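PDB 2XFD: carbohydrate binding module from Escherichia coli, which binds carbohydrate chains through a calcium ion, here holding cellobiose, and probably recognises xylan and related plant polysaccharides. Local coordinates for residues A[74-86]-A[95-109]. Sequence-based numbering, arbitrary orientation. Where two conformers were deposited one is given.
With CA (calcium ion), chain D; CA (calcium ion), chain C; BGC (beta-D-glucopyranose), chain B; BGC (beta-D-glucopyranose), chain E.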
loop_
_atom_site.group_PDB
_atom_site.type_symbol
_atom_site.label_atom_id
_atom_site.label_comp_id
_atom_site.label_asym_id
_atom_site.label_seq_id
_atom_site.Cartn_x
_atom_site.Cartn_y
_atom_site.Cartn_z
ATOM N N ARG A 74 6.757 4.466 -8.514
ATOM C CA ARG A 74 6.547 5.446 -7.471
ATOM C C ARG A 74 6.885 4.759 -6.156
ATOM O O ARG A 74 6.160 3.859 -5.726
ATOM C CB ARG A 74 5.095 5.951 -7.517
ATOM C CG ARG A 74 4.667 6.524 -8.858
ATOM C CD ARG A 74 3.294 7.051 -8.771
ATOM N NE ARG A 74 2.786 7.489 -10.074
ATOM C CZ ARG A 74 1.569 7.929 -10.304
ATOM N NH1 ARG A 74 0.699 8.083 -9.334
ATOM N NH2 ARG A 74 1.191 8.187 -11.571
ATOM N N GLN A 75 7.995 5.116 -5.557
ATOM C CA GLN A 75 8.453 4.467 -4.328
ATOM C C GLN A 75 7.523 4.783 -3.165
ATOM O O GLN A 75 7.171 5.948 -2.964
ATOM C CB GLN A 75 9.825 4.914 -3.984
ATOM C CG GLN A 75 10.935 4.502 -4.952
ATOM C CD GLN A 75 11.191 3.023 -4.982
ATOM O OE1 GLN A 75 10.876 2.290 -4.068
ATOM N NE2 GLN A 75 11.782 2.547 -6.086
ATOM N N ALA A 76 7.183 3.802 -2.337
ATOM C CA ALA A 76 6.343 4.090 -1.163
ATOM C C ALA A 76 6.964 5.108 -0.236
ATOM O O ALA A 76 6.273 5.981 0.292
ATOM C CB ALA A 76 6.034 2.765 -0.461
ATOM N N GLU A 77 8.279 4.999 -0.022
ATOM C CA GLU A 77 9.014 5.871 0.865
ATOM C C GLU A 77 9.142 7.291 0.353
ATOM O O GLU A 77 9.531 8.175 1.098
ATOM C CB GLU A 77 10.395 5.267 1.200
ATOM C CG GLU A 77 11.340 5.066 -0.001
ATOM C CD GLU A 77 11.204 3.734 -0.691
ATOM O OE1 GLU A 77 12.245 3.198 -1.146
ATOM O OE2 GLU A 77 10.078 3.216 -0.862
ATOM N N ASN A 78 8.808 7.514 -0.933
ATOM C CA ASN A 78 8.777 8.869 -1.499
ATOM C C ASN A 78 7.419 9.536 -1.361
ATOM O O ASN A 78 7.286 10.661 -1.816
ATOM C CB ASN A 78 9.258 8.844 -2.969
ATOM C CG ASN A 78 10.724 8.475 -3.095
ATOM O OD1 ASN A 78 11.468 8.463 -2.113
ATOM N ND2 ASN A 78 11.155 8.187 -4.292
ATOM N N GLN A 79 6.470 8.892 -0.736
ATOM C CA GLN A 79 5.133 9.438 -0.593
ATOM C C GLN A 79 4.975 10.115 0.750
ATOM O O GLN A 79 5.259 9.512 1.799
ATOM C CB GLN A 79 4.067 8.365 -0.798
ATOM C CG GLN A 79 4.206 7.536 -2.035
ATOM C CD GLN A 79 4.417 8.340 -3.307
ATOM O OE1 GLN A 79 5.419 7.999 -4.093
ATOM N NE2 GLN A 79 3.681 9.267 -3.570
ATOM N N SER A 80 4.488 11.314 0.747
ATOM C CA SER A 80 4.355 12.088 1.963
ATOM C C SER A 80 3.286 11.609 2.919
ATOM O O SER A 80 3.393 11.885 4.133
ATOM C CB SER A 80 4.093 13.563 1.635
ATOM O OG SER A 80 2.887 13.668 0.894
ATOM N N VAL A 81 2.263 10.962 2.417
ATOM C CA VAL A 81 1.128 10.517 3.210
ATOM C C VAL A 81 1.111 8.983 3.389
ATOM O O VAL A 81 1.006 8.225 2.429
ATOM C CB VAL A 81 -0.188 11.004 2.624
ATOM C CG1 VAL A 81 -1.406 10.452 3.472
ATOM C CG2 VAL A 81 -0.164 12.530 2.588
ATOM N N ASN A 82 1.260 8.582 4.652
ATOM C CA ASN A 82 1.245 7.193 5.107
ATOM C C ASN A 82 0.555 7.161 6.450
ATOM O O ASN A 82 1.098 7.603 7.457
ATOM C CB ASN A 82 2.670 6.656 5.189
ATOM C CG ASN A 82 2.698 5.195 5.632
ATOM O OD1 ASN A 82 1.818 4.800 6.402
ATOM N ND2 ASN A 82 3.716 4.435 5.238
ATOM N N THR A 83 -0.704 6.720 6.454
ATOM C CA THR A 83 -1.487 6.749 7.657
ATOM C C THR A 83 -1.358 5.546 8.570
ATOM O O THR A 83 -1.908 5.494 9.669
ATOM C CB THR A 83 -2.953 7.009 7.375
ATOM O OG1 THR A 83 -3.503 5.858 6.729
ATOM C CG2 THR A 83 -3.196 8.228 6.520
ATOM N N GLY A 84 -0.641 4.532 8.096
ATOM C CA GLY A 84 -0.414 3.298 8.831
ATOM C C GLY A 84 0.917 3.105 9.494
ATOM O O GLY A 84 1.069 2.220 10.330
ATOM N N VAL A 85 1.940 3.851 9.104
ATOM C CA VAL A 85 3.266 3.675 9.704
ATOM C C VAL A 85 3.200 3.999 11.176
ATOM O O VAL A 85 2.584 4.978 11.596
ATOM C CB VAL A 85 4.345 4.500 8.974
ATOM C CG1 VAL A 85 4.111 5.984 9.016
ATOM C CG2 VAL A 85 5.674 4.148 9.488
ATOM N N TRP A 86 3.887 3.180 12.018
ATOM C CA TRP A 86 4.045 3.504 13.406
ATOM C C TRP A 86 5.278 4.383 13.501
ATOM O O TRP A 86 6.410 3.978 13.283
ATOM C CB TRP A 86 4.222 2.234 14.219
ATOM C CG TRP A 86 4.281 2.519 15.698
ATOM C CD1 TRP A 86 5.408 2.577 16.493
ATOM C CD2 TRP A 86 3.171 2.769 16.533
ATOM N NE1 TRP A 86 5.037 2.863 17.777
ATOM C CE2 TRP A 86 3.670 2.947 17.856
ATOM C CE3 TRP A 86 1.809 2.805 16.341
ATOM C CZ2 TRP A 86 2.838 3.281 18.920
ATOM C CZ3 TRP A 86 0.991 3.065 17.388
ATOM C CH2 TRP A 86 1.507 3.310 18.688
ATOM N N GLY A 95 5.350 10.483 7.503
ATOM C CA GLY A 95 5.200 10.008 6.140
ATOM C C GLY A 95 6.445 9.317 5.684
ATOM O O GLY A 95 7.299 8.922 6.455
ATOM N N ASN A 96 6.537 9.140 4.370
ATOM C CA ASN A 96 7.739 8.686 3.743
ATOM C C ASN A 96 8.236 7.374 4.344
ATOM O O ASN A 96 9.346 7.246 4.772
ATOM C CB ASN A 96 8.844 9.762 3.758
ATOM C CG ASN A 96 8.425 10.984 2.997
ATOM O OD1 ASN A 96 7.845 11.934 3.557
ATOM N ND2 ASN A 96 8.641 10.963 1.693
ATOM N N SER A 97 7.388 6.350 4.292
ATOM C CA SER A 97 7.772 5.017 4.770
ATOM C C SER A 97 7.122 3.953 3.857
ATOM O O SER A 97 6.016 4.120 3.369
ATOM C CB SER A 97 7.286 4.800 6.182
ATOM O OG SER A 97 7.600 3.506 6.645
ATOM N N GLU A 98 7.858 2.854 3.690
ATOM C CA GLU A 98 7.338 1.639 3.107
ATOM C C GLU A 98 6.346 0.923 3.969
ATOM O O GLU A 98 5.635 0.034 3.501
ATOM C CB GLU A 98 8.484 0.696 2.765
ATOM C CG GLU A 98 9.396 1.217 1.686
ATOM C CD GLU A 98 10.513 0.284 1.290
ATOM O OE1 GLU A 98 11.023 -0.427 2.198
ATOM O OE2 GLU A 98 10.922 0.268 0.123
ATOM N N TRP A 99 6.319 1.201 5.289
ATOM C CA TRP A 99 5.607 0.345 6.228
ATOM C C TRP A 99 4.183 0.829 6.528
ATOM O O TRP A 99 3.950 1.998 6.763
ATOM C CB TRP A 99 6.406 0.290 7.533
ATOM C CG TRP A 99 7.635 -0.546 7.360
ATOM C CD1 TRP A 99 8.857 -0.137 6.950
ATOM C CD2 TRP A 99 7.707 -1.971 7.454
ATOM N NE1 TRP A 99 9.730 -1.182 6.840
ATOM C CE2 TRP A 99 9.049 -2.343 7.165
ATOM C CE3 TRP A 99 6.795 -2.988 7.816
ATOM C CZ2 TRP A 99 9.476 -3.682 7.195
ATOM C CZ3 TRP A 99 7.254 -4.267 7.848
ATOM C CH2 TRP A 99 8.599 -4.585 7.546
ATOM N N LEU A 100 3.346 -0.166 6.647
ATOM C CA LEU A 100 2.009 -0.014 7.229
ATOM C C LEU A 100 1.961 -0.959 8.405
ATOM O O LEU A 100 1.801 -2.178 8.265
ATOM C CB LEU A 100 0.910 -0.317 6.228
ATOM C CG LEU A 100 0.813 0.648 5.042
ATOM C CD1 LEU A 100 -0.006 0.071 3.917
ATOM C CD2 LEU A 100 0.284 2.010 5.533
ATOM N N HIS A 101 2.105 -0.409 9.608
ATOM C CA HIS A 101 2.029 -1.194 10.875
ATOM C C HIS A 101 0.613 -1.299 11.350
ATOM O O HIS A 101 0.163 -2.337 11.883
ATOM C CB HIS A 101 2.916 -0.557 11.923
ATOM C CG HIS A 101 4.345 -0.483 11.538
ATOM N ND1 HIS A 101 5.260 -1.529 11.498
ATOM C CD2 HIS A 101 5.026 0.619 11.193
ATOM C CE1 HIS A 101 6.452 -1.034 11.167
ATOM N NE2 HIS A 101 6.304 0.263 10.955
ATOM N N CYS A 102 -0.106 -0.218 11.253
ATOM C CA CYS A 102 -1.517 -0.120 11.625
ATOM C C CYS A 102 -2.353 -0.216 10.332
ATOM O O CYS A 102 -1.846 0.072 9.252
ATOM C CB CYS A 102 -1.808 1.216 12.308
ATOM S SG CYS A 102 -0.661 1.659 13.595
ATOM N N ASN A 103 -3.635 -0.484 10.494
ATOM C CA ASN A 103 -4.544 -0.260 9.396
ATOM C C ASN A 103 -4.393 1.192 8.891
ATOM O O ASN A 103 -4.309 2.098 9.705
ATOM C CB ASN A 103 -6.000 -0.534 9.755
ATOM C CG ASN A 103 -6.308 -1.995 9.943
ATOM O OD1 ASN A 103 -5.700 -2.855 9.295
ATOM N ND2 ASN A 103 -7.230 -2.263 10.841
ATOM N N GLY A 104 -4.346 1.401 7.590
ATOM C CA GLY A 104 -4.067 2.676 7.052
ATOM C C GLY A 104 -3.567 2.507 5.624
ATOM O O GLY A 104 -3.624 1.387 5.085
ATOM N N TYR A 105 -3.116 3.582 5.015
ATOM C CA TYR A 105 -2.757 3.549 3.608
ATOM C C TYR A 105 -1.567 4.439 3.304
ATOM O O TYR A 105 -1.272 5.369 4.026
ATOM C CB TYR A 105 -3.960 3.943 2.720
ATOM C CG TYR A 105 -4.447 5.365 2.916
ATOM C CD1 TYR A 105 -5.509 5.671 3.730
ATOM C CD2 TYR A 105 -3.809 6.421 2.345
ATOM C CE1 TYR A 105 -5.940 7.021 3.911
ATOM C CE2 TYR A 105 -4.241 7.715 2.526
ATOM C CZ TYR A 105 -5.264 7.993 3.276
ATOM O OH TYR A 105 -5.705 9.298 3.415
ATOM N N ILE A 106 -0.955 4.156 2.183
ATOM C CA ILE A 106 0.021 5.025 1.517
ATOM C C ILE A 106 -0.652 5.615 0.317
ATOM O O ILE A 106 -1.235 4.872 -0.497
ATOM C CB ILE A 106 1.309 4.288 1.138
ATOM C CG1 ILE A 106 1.896 3.571 2.338
ATOM C CG2 ILE A 106 2.274 5.267 0.527
ATOM C CD1 ILE A 106 3.008 2.629 2.047
ATOM N N SER A 107 -0.595 6.934 0.150
ATOM C CA SER A 107 -1.127 7.601 -1.023
ATOM C C SER A 107 -0.038 7.849 -2.022
ATOM O O SER A 107 1.012 8.358 -1.715
ATOM C CB SER A 107 -1.711 8.948 -0.658
ATOM O OG SER A 107 -2.128 9.654 -1.797
ATOM N N PHE A 108 -0.306 7.476 -3.291
ATOM C CA PHE A 108 0.660 7.589 -4.380
ATOM C C PHE A 108 0.264 8.656 -5.407
ATOM O O PHE A 108 0.825 8.738 -6.478
ATOM C CB PHE A 108 0.862 6.250 -5.093
ATOM C CG PHE A 108 1.522 5.223 -4.206
ATOM C CD1 PHE A 108 0.807 4.442 -3.340
ATOM C CD2 PHE A 108 2.874 5.016 -4.269
ATOM C CE1 PHE A 108 1.423 3.516 -2.542
ATOM C CE2 PHE A 108 3.502 4.079 -3.511
ATOM C CZ PHE A 108 2.793 3.315 -2.623
ATOM N N GLY A 109 -0.654 9.520 -5.044
ATOM C CA GLY A 109 -1.098 10.581 -5.970
ATOM C C GLY A 109 -2.056 10.017 -7.004
ATOM O O GLY A 109 -2.434 8.868 -7.008
HETATM CA CA CA D . 10.964 1.231 -2.007
HETATM CA CA CA C . 0.703 -4.354 12.920
HETATM C C2 BGC B . 5.657 -0.549 19.441
HETATM C C3 BGC B . 4.459 -1.258 18.869
HETATM C C4 BGC B . 4.356 -1.097 17.354
HETATM C C5 BGC B . 5.680 -1.362 16.751
HETATM C C6 BGC B . 5.588 -1.172 15.279
HETATM C C1 BGC B . 6.882 -0.989 18.663
HETATM O O1 BGC B . 8.117 -0.517 19.149
HETATM O O2 BGC B . 5.763 -0.797 20.829
HETATM O O3 BGC B . 3.257 -0.787 19.476
HETATM O O4 BGC B . 3.525 -2.055 16.922
HETATM O O5 BGC B . 6.677 -0.506 17.349
HETATM O O6 BGC B . 6.843 -1.373 14.692
HETATM C C2 BGC E . 1.544 -2.598 15.705
HETATM C C3 BGC E . 0.130 -2.164 15.365
HETATM C C4 BGC E . -0.642 -1.710 16.615
HETATM C C5 BGC E . 0.174 -0.630 17.302
HETATM C C6 BGC E . -0.414 -0.004 18.586
HETATM C C1 BGC E . 2.253 -1.537 16.509
HETATM O O2 BGC E . 2.189 -2.964 14.466
HETATM O O3 BGC E . -0.527 -3.290 14.775
HETATM O O4 BGC E . -1.883 -1.153 16.269
HETATM O O5 BGC E . 1.437 -1.149 17.604
HETATM O O6 BGC E . -0.540 -1.055 19.523
HETATM O O HOH W 1 4.968 6.819 2.714
HETATM O O HOH W 2 7.664 13.068 -0.134
HETATM O O HOH W 3 1.477 10.755 -0.361
HETATM O O HOH W 4 -5.292 4.749 9.870
HETATM O O HOH W 5 0.916 -6.078 14.554
HETATM O O HOH W 6 13.212 0.618 -2.473
#
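Arg74 reaches across with an extended chain to give NH1 to Phe108 O at 2.9 Å, a bent bond that leaves the acceptor tilted from the guanidinium plane. The methyl of Ala76, between Gln75 and Glu77 in the chain, packs on Ile106 CD1 and Phe108 CZ. Gln75 and Glu77 meet Glu98 at a calcium ion: Gln75 OE1 binds it, Glu77 offers both carboxylate oxygens, and Glu98 adds OE2 at 2.3 Å from the metal. Asp65 also binds this ion, and Glu98 OE1 is hydrogen-bonded to Gln63. The Glu77 and Glu98 side chains lie alongside each other, carboxylate planes 85° apart, and the shared cation probably offsets their like charges. Gln79 CG, anti to the carbonyl carbon (chi1 -50°), lies 3.6 Å from Phe108 CD2, while Gln79 O accepts from Asn96 N.

Asn82 swings its amide away from its own N (chi1 -179°), tying its segment to the Ser97-Trp99 backbone. Its ND2 donates to Ser97 O and, 2.9 Å away, to Trp99 O, both near the amide plane; OD1 accepts Gly84 N in an Asx turn and Val85 N in an Asx motif. A leucine here would probably leave those two carbonyls without their donor and the turn at Gly84 less firmly set. Thr83 OG1 receives Tyr105 N at 2.9 Å, and CG2 sits over the tyrosine ring in a CH-pi contact. Gly84 O accepts from both His101 N and Cys102 N. Trp86 CB packs on His101 CD2 at 3.5 Å; one indole face meets both glucose units, and His101 O binds the second calcium ion, which one glucose also ligates through O2 and O3.

Residues 81-83 thus run beside strand 104-110, an edge strand of its four-stranded sheet within this chain, and 76-80 lie mainly against 95-98, while strands 72-75 and 99-100 both pair with strand 62-69.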